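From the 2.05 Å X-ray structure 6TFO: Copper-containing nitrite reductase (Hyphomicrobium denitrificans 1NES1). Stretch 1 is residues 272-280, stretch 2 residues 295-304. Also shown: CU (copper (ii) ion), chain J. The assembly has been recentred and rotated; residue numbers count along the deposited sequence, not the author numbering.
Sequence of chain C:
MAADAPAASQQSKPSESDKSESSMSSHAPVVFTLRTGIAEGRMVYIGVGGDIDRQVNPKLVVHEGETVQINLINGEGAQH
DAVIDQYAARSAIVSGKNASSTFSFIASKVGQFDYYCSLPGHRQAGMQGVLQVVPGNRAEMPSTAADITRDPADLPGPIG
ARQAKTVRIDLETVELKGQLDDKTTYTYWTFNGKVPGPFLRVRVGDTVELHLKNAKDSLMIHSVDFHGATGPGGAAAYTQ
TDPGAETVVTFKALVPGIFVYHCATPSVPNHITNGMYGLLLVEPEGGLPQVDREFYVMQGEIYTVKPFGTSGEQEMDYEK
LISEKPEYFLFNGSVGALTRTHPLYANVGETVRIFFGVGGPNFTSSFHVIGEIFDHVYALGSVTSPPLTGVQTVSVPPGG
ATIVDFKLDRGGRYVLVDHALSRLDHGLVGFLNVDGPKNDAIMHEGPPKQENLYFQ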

# COMPACT_ATOMS: atom_id res chain seq x y z
N ILE C 272 -29.30 21.13 1.46
CA ILE C 272 -29.87 20.82 2.81
C ILE C 272 -28.74 20.71 3.84
O ILE C 272 -28.80 21.48 4.82
CB ILE C 272 -30.82 19.61 2.76
CG1 ILE C 272 -32.11 19.97 2.02
CG2 ILE C 272 -31.10 19.08 4.16
CD1 ILE C 272 -32.96 18.76 1.67
N THR C 273 -27.74 19.84 3.63
CA THR C 273 -26.61 19.67 4.60
C THR C 273 -25.97 21.03 4.92
O THR C 273 -25.56 21.23 6.09
CB THR C 273 -25.54 18.66 4.13
OG1 THR C 273 -24.57 18.57 5.18
CG2 THR C 273 -24.85 19.04 2.84
N ASN C 274 -25.89 21.92 3.93
CA ASN C 274 -25.20 23.23 4.06
C ASN C 274 -26.01 24.19 4.93
O ASN C 274 -25.40 25.15 5.43
CB ASN C 274 -24.89 23.82 2.68
CG ASN C 274 -23.63 23.24 2.07
OD1 ASN C 274 -23.19 23.70 1.02
ND2 ASN C 274 -23.06 22.23 2.70
N GLY C 275 -27.33 23.95 5.08
CA GLY C 275 -28.15 24.53 6.15
C GLY C 275 -29.48 25.10 5.69
O GLY C 275 -30.11 25.83 6.51
N MET C 276 -29.93 24.79 4.46
CA MET C 276 -31.13 25.41 3.84
C MET C 276 -32.37 24.58 4.21
O MET C 276 -32.96 23.91 3.33
CB MET C 276 -30.96 25.58 2.33
CG MET C 276 -29.71 26.41 1.97
SD MET C 276 -29.67 27.10 0.27
CE MET C 276 -30.74 28.51 0.52
N TYR C 277 -32.77 24.66 5.49
CA TYR C 277 -34.02 24.05 6.01
C TYR C 277 -34.59 24.90 7.15
O TYR C 277 -33.84 25.60 7.84
CB TYR C 277 -33.76 22.60 6.46
CG TYR C 277 -32.56 22.37 7.36
CD1 TYR C 277 -32.67 22.45 8.74
CD2 TYR C 277 -31.33 21.99 6.83
CE1 TYR C 277 -31.59 22.19 9.58
CE2 TYR C 277 -30.24 21.71 7.65
CZ TYR C 277 -30.37 21.80 9.03
OH TYR C 277 -29.31 21.54 9.84
N GLY C 278 -35.92 24.81 7.33
CA GLY C 278 -36.69 25.52 8.37
C GLY C 278 -38.07 24.92 8.55
O GLY C 278 -38.40 23.92 7.87
N LEU C 279 -38.87 25.52 9.44
CA LEU C 279 -40.24 25.04 9.76
C LEU C 279 -41.27 26.11 9.38
O LEU C 279 -41.01 27.30 9.61
CB LEU C 279 -40.33 24.71 11.26
CG LEU C 279 -39.67 23.41 11.70
CD1 LEU C 279 -39.89 23.19 13.19
CD2 LEU C 279 -40.19 22.21 10.92
N LEU C 280 -42.36 25.67 8.75
CA LEU C 280 -43.63 26.40 8.49
C LEU C 280 -44.73 25.77 9.35
O LEU C 280 -45.06 24.58 9.07
CB LEU C 280 -43.99 26.29 7.00
CG LEU C 280 -45.36 26.85 6.59
CD1 LEU C 280 -45.41 28.36 6.85
CD2 LEU C 280 -45.67 26.52 5.14
CU CU J . -30.05 26.32 -2.07
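Stretch 2, residues 295-304: FYVMQGEIYT

A helix that begins earlier in the chain runs into stretch 1, and Gly 275 is the first residue to leave helical phi/psi, in a Schellman motif with phi near 134°, where a side chain would jam against the preceding carbonyl; glycine is therefore the natural residue here. From Tyr 277 the chain is extended, in a strand that continues past Leu 280. Stretch 2 takes up a strand already under way at Phe 295, which runs to Ile 302 before a loop at Tyr 303 and Thr 304. The two strands run roughly antiparallel, with a crossing angle of 141° and axes 8.0 Å apart at closest approach. The register pairs Leu 279 with Tyr 296, Gly 278 with Met 298 and, back in the helix, Thr 273 with Ile 302, whose CA atoms lie 5.4 Å apart. No backbone-to-backbone hydrogen bond joins the stretches; each direct hydrogen bond between them pairs a side chain with a backbone atom.

Thr 273, in the t rotamer, points toward stretch 2 and donates from OG1 to Glu 301 O at 2.6 Å. Thr 273 OG1 accepts from water 1 at 2.8 Å, and this water accepts from Tyr 303 N at 2.6 Å; a small hydroxyl side chain thus serves two polar links in a buried place.

Further along, Tyr 296 reaches across to accept a hydrogen bond at OH from Leu 279 N, 3.0 Å away. Tyr 296 OH also lies 3.2 Å from Gly 278 CA, an approach that leaves little room for a side chain. Met 298 points toward stretch 1, its flexible thioether fitting between neighbours: Met 298 SD lies 3.8 Å from Tyr 277 CD1, at the ring edge, while Met 298 CE packs 3.9 Å from Leu 279 CD2. The Tyr 277 ring extends to bring OH within 3.5 Å of Gly 300 CA, where a CB would clash with that hydroxyl. On stretch 1, Met 276 turns to another task, binding copper through SD at 2.5 Å from CU.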

# COMPACT_ATOMS: atom_id res chain seq x y z
N PHE C 295 -40.43 26.81 21.57
CA PHE C 295 -39.03 26.68 21.10
C PHE C 295 -38.99 26.08 19.69
O PHE C 295 -39.85 25.24 19.34
CB PHE C 295 -38.22 25.81 22.06
CG PHE C 295 -37.98 26.42 23.40
CD1 PHE C 295 -37.22 27.57 23.52
CD2 PHE C 295 -38.49 25.84 24.56
CE1 PHE C 295 -36.97 28.13 24.77
CE2 PHE C 295 -38.23 26.40 25.80
CZ PHE C 295 -37.46 27.54 25.91
N TYR C 296 -37.97 26.51 18.93
CA TYR C 296 -37.66 26.14 17.53
C TYR C 296 -36.33 25.37 17.49
O TYR C 296 -35.28 25.97 17.78
CB TYR C 296 -37.58 27.43 16.72
CG TYR C 296 -37.36 27.29 15.24
CD1 TYR C 296 -37.59 26.11 14.56
CD2 TYR C 296 -37.01 28.40 14.51
CE1 TYR C 296 -37.44 26.04 13.19
CE2 TYR C 296 -36.87 28.36 13.14
CZ TYR C 296 -37.08 27.17 12.47
OH TYR C 296 -36.92 27.15 11.12
N VAL C 297 -36.38 24.07 17.21
CA VAL C 297 -35.18 23.19 17.13
C VAL C 297 -35.25 22.35 15.85
O VAL C 297 -36.31 21.73 15.58
CB VAL C 297 -35.02 22.33 18.39
CG1 VAL C 297 -33.84 21.38 18.25
CG2 VAL C 297 -34.87 23.18 19.64
N MET C 298 -34.15 22.32 15.08
CA MET C 298 -34.02 21.46 13.88
C MET C 298 -32.66 20.74 13.92
O MET C 298 -31.65 21.34 14.33
CB MET C 298 -34.16 22.27 12.60
CG MET C 298 -35.57 22.76 12.37
SD MET C 298 -35.93 23.15 10.64
CE MET C 298 -36.47 21.57 10.01
N GLN C 299 -32.67 19.45 13.53
CA GLN C 299 -31.47 18.58 13.53
C GLN C 299 -31.04 18.40 12.08
O GLN C 299 -31.89 18.20 11.20
CB GLN C 299 -31.77 17.23 14.19
CG GLN C 299 -30.68 16.19 14.03
CD GLN C 299 -31.04 14.93 14.77
OE1 GLN C 299 -31.61 14.98 15.87
NE2 GLN C 299 -30.70 13.80 14.17
N GLY C 300 -29.73 18.45 11.85
CA GLY C 300 -29.16 18.11 10.54
C GLY C 300 -27.76 17.59 10.67
O GLY C 300 -27.21 17.57 11.80
N GLU C 301 -27.21 17.17 9.53
CA GLU C 301 -25.86 16.56 9.43
C GLU C 301 -24.98 17.42 8.52
O GLU C 301 -25.48 18.05 7.57
CB GLU C 301 -25.95 15.12 8.91
CG GLU C 301 -27.11 14.28 9.45
CD GLU C 301 -28.22 13.99 8.46
OE1 GLU C 301 -27.93 13.89 7.24
OE2 GLU C 301 -29.38 13.81 8.90
N ILE C 302 -23.68 17.42 8.79
CA ILE C 302 -22.64 18.04 7.91
C ILE C 302 -21.58 16.96 7.63
O ILE C 302 -21.22 16.20 8.56
CB ILE C 302 -22.11 19.35 8.55
CG1 ILE C 302 -23.17 20.45 8.47
CG2 ILE C 302 -20.80 19.78 7.91
CD1 ILE C 302 -22.77 21.76 9.10
N TYR C 303 -21.17 16.88 6.37
CA TYR C 303 -20.31 15.82 5.79
C TYR C 303 -18.97 16.45 5.41
O TYR C 303 -18.84 17.01 4.31
CB TYR C 303 -21.02 15.19 4.58
CG TYR C 303 -22.33 14.52 4.90
CD1 TYR C 303 -23.49 15.26 5.08
CD2 TYR C 303 -22.41 13.14 5.03
CE1 TYR C 303 -24.70 14.65 5.37
CE2 TYR C 303 -23.61 12.51 5.32
CZ TYR C 303 -24.76 13.27 5.50
OH TYR C 303 -25.95 12.66 5.80
N THR C 304 -18.00 16.42 6.31
CA THR C 304 -16.69 17.08 6.13
C THR C 304 -15.62 16.06 5.74
O THR C 304 -15.70 14.89 6.21
CB THR C 304 -16.28 17.85 7.39
OG1 THR C 304 -16.26 16.94 8.49
CG2 THR C 304 -17.20 19.01 7.68
O HOH W 1 -21.95 18.29 4.32
O HOH W 2 -28.72 21.92 12.58